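Local coordinates for protein CalS10 (PDB 6UK5) that probably transfers a methyl group from S-adenosylmethionine to an amino pentose during the biosynthesis of calicheamicin, at residues Phe158-Gly169 with Arg181-Thr192; Leu151-Pro159 with Leu215-Tyr223. All coordinates share one frame; numbering follows the deposited sequence.

Interaction 1 of 2, residues Phe158-Gly169 with Arg181-Thr192; sequences FPERFIDGYVGG and RVSRSTRQGRVT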
loop_
_atom_site.group_PDB
_atom_site.type_symbol
_atom_site.label_atom_id
_atom_site.label_comp_id
_atom_site.label_asym_id
_atom_site.label_seq_id
_atom_site.Cartn_x
_atom_site.Cartn_y
_atom_site.Cartn_z
ATOM N N PHE A 158 9.099 -7.541 24.085
ATOM C CA PHE A 158 9.394 -8.003 22.736
ATOM C C PHE A 158 8.453 -9.143 22.358
ATOM O O PHE A 158 8.343 -10.117 23.107
ATOM C CB PHE A 158 10.839 -8.483 22.628
ATOM C CG PHE A 158 11.861 -7.396 22.793
ATOM C CD1 PHE A 158 11.889 -6.323 21.920
ATOM C CD2 PHE A 158 12.811 -7.460 23.800
ATOM C CE1 PHE A 158 12.834 -5.325 22.056
ATOM C CE2 PHE A 158 13.759 -6.464 23.940
ATOM C CZ PHE A 158 13.771 -5.397 23.067
ATOM N N PRO A 159 7.753 -9.053 21.225
ATOM C CA PRO A 159 7.019 -10.218 20.723
ATOM C C PRO A 159 7.912 -11.450 20.738
ATOM O O PRO A 159 9.137 -11.357 20.621
ATOM C CB PRO A 159 6.627 -9.803 19.303
ATOM C CG PRO A 159 6.443 -8.324 19.411
ATOM C CD PRO A 159 7.430 -7.835 20.455
ATOM N N GLU A 160 7.288 -12.621 20.868
ATOM C CA GLU A 160 8.077 -13.843 20.945
ATOM C C GLU A 160 8.917 -14.036 19.691
ATOM O O GLU A 160 10.038 -14.555 19.764
ATOM C CB GLU A 160 7.167 -15.051 21.150
ATOM C CG GLU A 160 7.923 -16.311 21.540
ATOM C CD GLU A 160 7.053 -17.554 21.529
ATOM O OE1 GLU A 160 7.631 -18.663 21.587
ATOM O OE2 GLU A 160 5.806 -17.422 21.474
ATOM N N ARG A 161 8.395 -13.629 18.533
ATOM C CA ARG A 161 9.078 -13.844 17.266
ATOM C C ARG A 161 10.054 -12.733 16.915
ATOM O O ARG A 161 10.978 -12.969 16.127
ATOM C CB ARG A 161 8.058 -13.967 16.128
ATOM C CG ARG A 161 7.953 -15.352 15.510
ATOM C CD ARG A 161 7.046 -15.341 14.289
ATOM N NE ARG A 161 7.741 -15.786 13.084
ATOM C CZ ARG A 161 7.176 -15.878 11.883
ATOM N NH1 ARG A 161 5.902 -15.553 11.714
ATOM N NH2 ARG A 161 7.890 -16.290 10.846
ATOM N N PHE A 162 9.875 -11.531 17.461
ATOM C CA PHE A 162 10.711 -10.397 17.073
ATOM C C PHE A 162 12.035 -10.560 17.809
ATOM O O PHE A 162 12.252 -10.016 18.892
ATOM C CB PHE A 162 10.016 -9.084 17.403
ATOM C CG PHE A 162 10.810 -7.865 17.043
ATOM C CD1 PHE A 162 11.320 -7.706 15.764
ATOM C CD2 PHE A 162 11.017 -6.860 17.970
ATOM C CE1 PHE A 162 12.044 -6.578 15.425
ATOM C CE2 PHE A 162 11.738 -5.728 17.638
ATOM C CZ PHE A 162 12.251 -5.585 16.365
ATOM N N ILE A 163 12.920 -11.340 17.203
ATOM C CA ILE A 163 14.272 -11.558 17.709
ATOM C C ILE A 163 15.240 -10.504 17.197
ATOM O O ILE A 163 15.950 -9.867 17.982
ATOM C CB ILE A 163 14.693 -13.000 17.352
ATOM C CG1 ILE A 163 13.635 -13.956 17.927
ATOM C CG2 ILE A 163 16.083 -13.298 17.881
ATOM C CD1 ILE A 163 13.671 -15.361 17.407
ATOM N N ASP A 164 15.313 -10.321 15.875
ATOM C CA ASP A 164 16.201 -9.321 15.284
ATOM C C ASP A 164 15.409 -8.255 14.544
ATOM O O ASP A 164 15.285 -7.125 15.033
ATOM C CB ASP A 164 17.214 -9.984 14.351
ATOM C CG ASP A 164 18.309 -9.026 13.915
ATOM O OD1 ASP A 164 18.207 -7.817 14.220
ATOM O OD2 ASP A 164 19.284 -9.484 13.286
ATOM N N GLY A 165 14.866 -8.581 13.371
ATOM C CA GLY A 165 14.227 -7.601 12.529
ATOM C C GLY A 165 12.831 -8.029 12.116
ATOM O O GLY A 165 12.479 -9.208 12.121
ATOM N N TYR A 166 12.040 -7.021 11.748
ATOM C CA TYR A 166 10.660 -7.194 11.315
ATOM C C TYR A 166 10.321 -6.186 10.231
ATOM O O TYR A 166 10.642 -5.003 10.362
ATOM C CB TYR A 166 9.680 -7.017 12.482
ATOM C CG TYR A 166 8.226 -6.928 12.046
ATOM C CD1 TYR A 166 7.513 -8.056 11.656
ATOM C CD2 TYR A 166 7.570 -5.701 12.016
ATOM C CE1 TYR A 166 6.187 -7.962 11.255
ATOM C CE2 TYR A 166 6.252 -5.598 11.618
ATOM C CZ TYR A 166 5.563 -6.727 11.240
ATOM O OH TYR A 166 4.249 -6.610 10.844
ATOM N N VAL A 167 9.671 -6.659 9.172
ATOM C CA VAL A 167 9.200 -5.816 8.080
ATOM C C VAL A 167 7.697 -5.988 7.995
ATOM O O VAL A 167 7.200 -7.098 7.759
ATOM C CB VAL A 167 9.867 -6.155 6.739
ATOM C CG1 VAL A 167 9.082 -5.541 5.583
ATOM C CG2 VAL A 167 11.289 -5.626 6.723
ATOM N N GLY A 168 6.960 -4.899 8.185
ATOM C CA GLY A 168 5.521 -4.920 8.076
ATOM C C GLY A 168 5.071 -4.150 6.841
ATOM O O GLY A 168 5.828 -3.390 6.259
ATOM N N GLY A 169 3.810 -4.357 6.461
ATOM C CA GLY A 169 3.272 -3.670 5.302
ATOM C C GLY A 169 1.773 -3.579 5.441
ATOM O O GLY A 169 1.127 -4.527 5.897
ATOM N N ARG A 181 1.676 1.653 3.752
ATOM C CA ARG A 181 2.717 1.784 4.758
ATOM C C ARG A 181 3.638 0.579 4.696
ATOM O O ARG A 181 3.168 -0.562 4.644
ATOM C CB ARG A 181 2.146 1.902 6.173
ATOM C CG ARG A 181 3.178 2.406 7.172
ATOM C CD ARG A 181 2.805 2.059 8.594
ATOM N NE ARG A 181 2.912 0.624 8.830
ATOM C CZ ARG A 181 2.563 0.021 9.960
ATOM N NH1 ARG A 181 2.058 0.728 10.964
ATOM N NH2 ARG A 181 2.705 -1.293 10.080
ATOM N N VAL A 182 4.942 0.838 4.702
ATOM C CA VAL A 182 5.956 -0.193 4.869
ATOM C C VAL A 182 6.757 0.183 6.105
ATOM O O VAL A 182 7.229 1.320 6.219
ATOM C CB VAL A 182 6.878 -0.305 3.641
ATOM C CG1 VAL A 182 7.966 -1.347 3.887
ATOM C CG2 VAL A 182 6.077 -0.622 2.394
ATOM N N SER A 183 6.904 -0.759 7.028
ATOM C CA SER A 183 7.613 -0.503 8.270
ATOM C C SER A 183 8.761 -1.488 8.420
ATOM O O SER A 183 8.771 -2.567 7.823
ATOM C CB SER A 183 6.680 -0.606 9.483
ATOM O OG SER A 183 6.226 -1.933 9.672
ATOM N N ARG A 184 9.735 -1.094 9.229
ATOM C CA ARG A 184 10.870 -1.955 9.529
ATOM C C ARG A 184 11.378 -1.612 10.917
ATOM O O ARG A 184 11.705 -0.455 11.196
ATOM C CB ARG A 184 11.961 -1.770 8.483
ATOM C CG ARG A 184 13.107 -2.735 8.589
ATOM C CD ARG A 184 14.111 -2.408 7.516
ATOM N NE ARG A 184 15.313 -3.222 7.629
ATOM C CZ ARG A 184 16.370 -2.846 8.345
ATOM N NH1 ARG A 184 16.331 -1.704 9.024
ATOM N NH2 ARG A 184 17.451 -3.609 8.410
ATOM N N SER A 185 11.440 -2.622 11.778
ATOM C CA SER A 185 11.910 -2.483 13.148
ATOM C C SER A 185 13.043 -3.466 13.388
ATOM O O SER A 185 12.952 -4.634 12.995
ATOM C CB SER A 185 10.790 -2.718 14.163
ATOM O OG SER A 185 9.592 -2.080 13.762
ATOM N N THR A 186 14.107 -2.992 14.021
ATOM C CA THR A 186 15.223 -3.837 14.405
ATOM C C THR A 186 15.435 -3.691 15.903
ATOM O O THR A 186 15.124 -2.654 16.494
ATOM C CB THR A 186 16.505 -3.468 13.648
ATOM O OG1 THR A 186 16.868 -2.112 13.938
ATOM C CG2 THR A 186 16.301 -3.632 12.151
ATOM N N ARG A 187 15.966 -4.742 16.512
ATOM C CA ARG A 187 16.132 -4.813 17.953
ATOM C C ARG A 187 17.607 -4.944 18.294
ATOM O O ARG A 187 18.347 -5.669 17.622
ATOM C CB ARG A 187 15.339 -6.008 18.491
ATOM C CG ARG A 187 15.523 -6.325 19.957
ATOM C CD ARG A 187 14.786 -7.615 20.291
ATOM N NE ARG A 187 15.320 -8.267 21.482
ATOM C CZ ARG A 187 14.878 -9.423 21.963
ATOM N NH1 ARG A 187 13.889 -10.065 21.358
ATOM N NH2 ARG A 187 15.427 -9.940 23.051
ATOM N N GLN A 188 18.031 -4.235 19.338
ATOM C CA GLN A 188 19.381 -4.400 19.868
ATOM C C GLN A 188 19.364 -3.949 21.325
ATOM O O GLN A 188 19.175 -2.760 21.597
ATOM C CB GLN A 188 20.390 -3.609 19.043
ATOM C CG GLN A 188 21.827 -3.736 19.536
ATOM C CD GLN A 188 22.766 -2.673 18.980
ATOM O OE1 GLN A 188 23.915 -2.575 19.409
ATOM N NE2 GLN A 188 22.286 -1.879 18.029
ATOM N N GLY A 189 19.533 -4.883 22.248
ATOM C CA GLY A 189 19.398 -4.547 23.657
ATOM C C GLY A 189 17.943 -4.377 24.011
ATOM O O GLY A 189 17.106 -5.207 23.651
ATOM N N ARG A 190 17.630 -3.294 24.712
ATOM C CA ARG A 190 16.253 -2.922 25.009
ATOM C C ARG A 190 15.664 -1.953 23.994
ATOM O O ARG A 190 14.510 -1.543 24.151
ATOM C CB ARG A 190 16.157 -2.326 26.424
ATOM C CG ARG A 190 17.258 -1.333 26.763
ATOM C CD ARG A 190 17.109 -0.684 28.140
ATOM N NE ARG A 190 16.853 -1.651 29.204
ATOM C CZ ARG A 190 17.193 -1.480 30.480
ATOM N NH1 ARG A 190 17.863 -0.398 30.864
ATOM N NH2 ARG A 190 16.890 -2.410 31.376
ATOM N N VAL A 191 16.421 -1.579 22.968
ATOM C CA VAL A 191 16.016 -0.534 22.038
ATOM C C VAL A 191 15.491 -1.160 20.756
ATOM O O VAL A 191 16.071 -2.122 20.235
ATOM C CB VAL A 191 17.195 0.411 21.730
ATOM C CG1 VAL A 191 16.744 1.551 20.813
ATOM C CG2 VAL A 191 17.832 0.907 23.012
ATOM N N THR A 192 14.379 -0.629 20.256
ATOM C CA THR A 192 13.817 -1.023 18.970
ATOM C C THR A 192 13.798 0.212 18.078
ATOM O O THR A 192 13.290 1.263 18.483
ATOM C CB THR A 192 12.410 -1.610 19.112
ATOM O OG1 THR A 192 12.337 -2.411 20.297
ATOM C CG2 THR A 192 12.086 -2.479 17.907
#
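Arg187 crosses the ring of Phe158 obliquely, its guanidinium stacked flat on one face with centres 3.8 Å apart and planes only 4° from parallel. The contact is a cation-pi interaction extended by a CH-pi contact, because Arg187 CD also sits over that face, 3.5 Å from the ring centroid of Phe158. Arg187 CG stands anti to its own N (chi1 173°) and the chain runs out extended, which carries methylene and charge across the ring together. In the guanidinium plane, Arg187 NH1 donates to Phe162 O at 3.0 Å, a bond that, with the stack, helps hold the flat group in its rotation. With the side chain cut back to an alanine, Phe162 O is likely to lose this donor and the Phe158 face its flat cover.

The backbone bonds belong to an antiparallel beta hairpin, whose strand 165-174 is outermost, within this chain, in its five-stranded sheet. Ser185 and Tyr166 exchange N-H and C=O, Tyr166 N reaching Ser185 O at 2.8 Å, and Ser183 and Gly168 repeat the pattern. Arg187 N adds a bond to Asp164 O just before the strand. Gly168 suits its place, since a beta carbon there would crowd Ser183 OG. At the end of strand 177-188 the chain reverses through a type II' turn from Gln188 to Val191, where Gly189 readily adopts the positive phi of 75°.

Side-chain packing continues beside the loop. The Phe162 ring meets Thr192 with its edge, CE2 lying 3.3 Å from Thr192 CG2, and the same rim approaches Ser185 O. On the strands, Arg184 packs its CG 3.9 Å from Val167 CG2, while its NE and NH2 bond to Asp202 O and Ala203 O of the second subunit.

Interaction 2 of 2, residues Leu151-Pro159 with Leu215-Tyr223; sequences LVLEPWWFP and LTMFTREEY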
loop_
_atom_site.group_PDB
_atom_site.type_symbol
_atom_site.label_atom_id
_atom_site.label_comp_id
_atom_site.label_asym_id
_atom_site.label_seq_id
_atom_site.Cartn_x
_atom_site.Cartn_y
_atom_site.Cartn_z
ATOM N N LEU A 151 -3.293 3.566 38.894
ATOM C CA LEU A 151 -2.422 3.780 37.747
ATOM C C LEU A 151 -2.390 2.496 36.932
ATOM O O LEU A 151 -2.176 1.413 37.486
ATOM C CB LEU A 151 -1.018 4.184 38.196
ATOM C CG LEU A 151 -0.169 4.956 37.186
ATOM C CD1 LEU A 151 0.766 5.899 37.917
ATOM C CD2 LEU A 151 0.631 4.002 36.319
ATOM N N VAL A 152 -2.622 2.611 35.629
ATOM C CA VAL A 152 -2.622 1.461 34.732
ATOM C C VAL A 152 -1.705 1.778 33.562
ATOM O O VAL A 152 -1.792 2.861 32.971
ATOM C CB VAL A 152 -4.040 1.095 34.249
ATOM C CG1 VAL A 152 -5.026 1.180 35.405
ATOM C CG2 VAL A 152 -4.476 1.971 33.092
ATOM N N LEU A 153 -0.825 0.836 33.234
ATOM C CA LEU A 153 0.274 1.082 32.312
ATOM C C LEU A 153 0.481 -0.142 31.440
ATOM O O LEU A 153 0.727 -1.238 31.953
ATOM C CB LEU A 153 1.550 1.417 33.089
ATOM C CG LEU A 153 2.769 1.897 32.308
ATOM C CD1 LEU A 153 3.469 2.986 33.099
ATOM C CD2 LEU A 153 3.717 0.748 32.031
ATOM N N GLU A 154 0.375 0.043 30.124
ATOM C CA GLU A 154 0.644 -1.029 29.178
ATOM C C GLU A 154 2.109 -0.957 28.770
ATOM O O GLU A 154 2.491 -0.029 28.040
ATOM C CB GLU A 154 -0.258 -0.906 27.956
ATOM C CG GLU A 154 -0.151 -2.080 26.990
ATOM C CD GLU A 154 -0.944 -1.863 25.720
ATOM O OE1 GLU A 154 -1.698 -0.871 25.651
ATOM O OE2 GLU A 154 -0.806 -2.682 24.788
ATOM N N PRO A 155 2.957 -1.890 29.200
ATOM C CA PRO A 155 4.379 -1.815 28.864
ATOM C C PRO A 155 4.696 -2.474 27.529
ATOM O O PRO A 155 3.957 -3.320 27.023
ATOM C CB PRO A 155 5.037 -2.585 30.016
ATOM C CG PRO A 155 4.048 -3.659 30.313
ATOM C CD PRO A 155 2.675 -3.039 30.083
ATOM N N TRP A 156 5.825 -2.061 26.964
ATOM C CA TRP A 156 6.386 -2.742 25.808
ATOM C C TRP A 156 7.177 -3.971 26.232
ATOM O O TRP A 156 7.974 -3.919 27.174
ATOM C CB TRP A 156 7.286 -1.780 25.027
ATOM C CG TRP A 156 8.049 -2.406 23.893
ATOM C CD1 TRP A 156 9.408 -2.446 23.755
ATOM C CD2 TRP A 156 7.511 -3.083 22.748
ATOM N NE1 TRP A 156 9.748 -3.100 22.596
ATOM C CE2 TRP A 156 8.603 -3.501 21.959
ATOM C CE3 TRP A 156 6.215 -3.373 22.311
ATOM C CZ2 TRP A 156 8.438 -4.196 20.761
ATOM C CZ3 TRP A 156 6.054 -4.065 21.118
ATOM C CH2 TRP A 156 7.159 -4.469 20.359
ATOM N N TRP A 157 6.950 -5.075 25.525
ATOM C CA TRP A 157 7.738 -6.287 25.653
ATOM C C TRP A 157 8.093 -6.703 24.231
ATOM O O TRP A 157 7.450 -6.271 23.270
ATOM C CB TRP A 157 7.013 -7.443 26.358
ATOM C CG TRP A 157 6.496 -7.180 27.750
ATOM C CD1 TRP A 157 5.200 -7.290 28.172
ATOM C CD2 TRP A 157 7.249 -6.737 28.890
ATOM N NE1 TRP A 157 5.108 -6.975 29.507
ATOM C CE2 TRP A 157 6.349 -6.623 29.968
ATOM C CE3 TRP A 157 8.598 -6.432 29.103
ATOM C CZ2 TRP A 157 6.752 -6.217 31.240
ATOM C CZ3 TRP A 157 8.996 -6.029 30.367
ATOM C CH2 TRP A 157 8.077 -5.925 31.418
ATOM N N PHE A 158 9.099 -7.541 24.085
ATOM C CA PHE A 158 9.394 -8.003 22.736
ATOM C C PHE A 158 8.453 -9.143 22.358
ATOM O O PHE A 158 8.343 -10.117 23.107
ATOM C CB PHE A 158 10.839 -8.483 22.628
ATOM C CG PHE A 158 11.861 -7.396 22.793
ATOM C CD1 PHE A 158 11.889 -6.323 21.920
ATOM C CD2 PHE A 158 12.811 -7.460 23.800
ATOM C CE1 PHE A 158 12.834 -5.325 22.056
ATOM C CE2 PHE A 158 13.759 -6.464 23.940
ATOM C CZ PHE A 158 13.771 -5.397 23.067
ATOM N N PRO A 159 7.753 -9.053 21.225
ATOM C CA PRO A 159 7.019 -10.218 20.723
ATOM C C PRO A 159 7.912 -11.450 20.738
ATOM O O PRO A 159 9.137 -11.357 20.621
ATOM C CB PRO A 159 6.627 -9.803 19.303
ATOM C CG PRO A 159 6.443 -8.324 19.411
ATOM C CD PRO A 159 7.430 -7.835 20.455
ATOM N N LEU A 215 11.793 2.850 20.512
ATOM C CA LEU A 215 11.012 2.306 21.614
ATOM C C LEU A 215 11.973 1.556 22.524
ATOM O O LEU A 215 12.658 0.628 22.082
ATOM C CB LEU A 215 9.920 1.379 21.085
ATOM C CG LEU A 215 8.661 1.153 21.919
ATOM C CD1 LEU A 215 7.837 2.422 22.045
ATOM C CD2 LEU A 215 7.831 0.043 21.290
ATOM N N THR A 216 12.018 1.957 23.790
ATOM C CA THR A 216 12.943 1.404 24.769
ATOM C C THR A 216 12.189 0.593 25.814
ATOM O O THR A 216 11.312 1.124 26.505
ATOM C CB THR A 216 13.753 2.522 25.430
ATOM O OG1 THR A 216 14.461 3.259 24.424
ATOM C CG2 THR A 216 14.743 1.941 26.424
ATOM N N MET A 217 12.531 -0.689 25.926
ATOM C CA MET A 217 11.934 -1.548 26.937
ATOM C C MET A 217 12.474 -1.208 28.324
ATOM O O MET A 217 13.596 -0.720 28.479
ATOM C CB MET A 217 12.242 -3.019 26.660
ATOM C CG MET A 217 11.552 -3.972 27.629
ATOM S SD MET A 217 12.163 -5.653 27.500
ATOM C CE MET A 217 13.603 -5.486 28.560
ATOM N N PHE A 218 11.664 -1.497 29.341
ATOM C CA PHE A 218 12.104 -1.505 30.727
ATOM C C PHE A 218 11.722 -2.845 31.339
ATOM O O PHE A 218 10.807 -3.526 30.872
ATOM C CB PHE A 218 11.490 -0.339 31.498
ATOM C CG PHE A 218 11.766 0.993 30.868
ATOM C CD1 PHE A 218 13.043 1.533 30.890
ATOM C CD2 PHE A 218 10.761 1.681 30.209
ATOM C CE1 PHE A 218 13.306 2.754 30.297
ATOM C CE2 PHE A 218 11.014 2.902 29.608
ATOM C CZ PHE A 218 12.291 3.441 29.650
ATOM N N THR A 219 12.443 -3.225 32.385
ATOM C CA THR A 219 12.268 -4.537 32.985
ATOM C C THR A 219 11.193 -4.512 34.065
ATOM O O THR A 219 10.840 -3.463 34.608
ATOM C CB THR A 219 13.580 -5.035 33.593
ATOM O OG1 THR A 219 14.151 -4.009 34.412
ATOM C CG2 THR A 219 14.572 -5.388 32.498
ATOM N N ARG A 220 10.664 -5.703 34.360
ATOM C CA ARG A 220 9.756 -5.862 35.491
ATOM C C ARG A 220 10.385 -5.321 36.767
ATOM O O ARG A 220 9.722 -4.643 37.560
ATOM C CB ARG A 220 9.390 -7.340 35.645
ATOM C CG ARG A 220 8.604 -7.697 36.894
ATOM C CD ARG A 220 7.274 -6.974 36.995
ATOM N NE ARG A 220 6.447 -7.581 38.036
ATOM C CZ ARG A 220 5.699 -8.668 37.860
ATOM N NH1 ARG A 220 5.663 -9.273 36.680
ATOM N NH2 ARG A 220 4.987 -9.153 38.868
ATOM N N GLU A 221 11.672 -5.602 36.974
ATOM C CA GLU A 221 12.372 -5.073 38.140
ATOM C C GLU A 221 12.412 -3.550 38.122
ATOM O O GLU A 221 12.341 -2.904 39.175
ATOM C CB GLU A 221 13.794 -5.639 38.175
ATOM C CG GLU A 221 14.507 -5.484 39.503
ATOM C CD GLU A 221 15.697 -6.406 39.627
ATOM O OE1 GLU A 221 16.562 -6.388 38.722
ATOM O OE2 GLU A 221 15.754 -7.155 40.627
ATOM N N GLU A 222 12.528 -2.959 36.935
ATOM C CA GLU A 222 12.616 -1.506 36.830
ATOM C C GLU A 222 11.260 -0.857 37.081
ATOM O O GLU A 222 11.158 0.118 37.835
ATOM C CB GLU A 222 13.173 -1.130 35.459
ATOM C CG GLU A 222 14.664 -0.814 35.493
ATOM C CD GLU A 222 15.362 -1.146 34.187
ATOM O OE1 GLU A 222 14.665 -1.381 33.178
ATOM O OE2 GLU A 222 16.610 -1.193 34.177
ATOM N N TYR A 223 10.205 -1.382 36.453
ATOM C CA TYR A 223 8.861 -0.890 36.737
ATOM C C TYR A 223 8.541 -1.007 38.222
ATOM O O TYR A 223 8.131 -0.031 38.861
ATOM C CB TYR A 223 7.820 -1.660 35.918
ATOM C CG TYR A 223 7.849 -1.428 34.422
ATOM C CD1 TYR A 223 7.526 -0.188 33.888
ATOM C CD2 TYR A 223 8.152 -2.460 33.543
ATOM C CE1 TYR A 223 7.532 0.027 32.521
ATOM C CE2 TYR A 223 8.160 -2.255 32.175
ATOM C CZ TYR A 223 7.847 -1.010 31.669
ATOM O OH TYR A 223 7.853 -0.800 30.308
HETATM O O HOH W 1 12.536 -1.818 22.621
#
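Trp156 and Met217 mark the nearest backbone approach, their CA atoms 5.8 Å apart where both chains have left their strands, and no hydrogen bond joins the two segments directly. Contact therefore rests mostly on side chains. Leu215 CD2 stands over one face of the Trp156 indole, 3.5 Å from the centroid of its five-membered ring, a CH-pi contact well suited to a branched aliphatic tip. Met217, with CG anti to its N (chi1 -176°) and a bend at chi3, brings SD between two aromatics. The sulfur lies in the plane of the Trp157 ring at its edge, 4.0 Å from Trp157 CE3, and meets Phe158 obliquely; both are Met-aromatic contacts.

Segment 151-159 takes in the end of strand 149-153 of the Rossmann-like methyltransferase core and the loop after it, and segment 215-223 runs from the end of strand 206-216 into helix 220-229. That helix starts with a capping box, Thr219 OG1 accepting from Glu222 N while Glu222 OE1 accepts from Thr219 N at 3.0 Å. One turn in, Tyr223 offers its ring edge to Trp157 CH2, 3.7 Å from Tyr223 CE2. Pro155 CB packs obliquely against the same phenol, whose OH is hydrogen-bonded to Asn126.

Overall arrangement
Interaction 1 is nested along the chain inside the loop that interaction 2 closes, and their centres lie 16 Å apart. Phe158 serves both, meeting Arg187 in one and Met217 in the other. The two are also joined by backbone: Thr192 N lies 2.8 Å from Leu215 O and Arg190 O 2.8 Å from Met217 N, both probable hydrogen bonds, the first where strand 191-202 pairs with 206-216, the second just past their ends. The residues of interaction 2 thus connect this sheet to the methyltransferase core. Interaction 2 also comes closer to the cofactor: the Leu215 side chain is about 7 Å from bound S-adenosylmethionine, against about 10 Å for that of Arg181 in interaction 1.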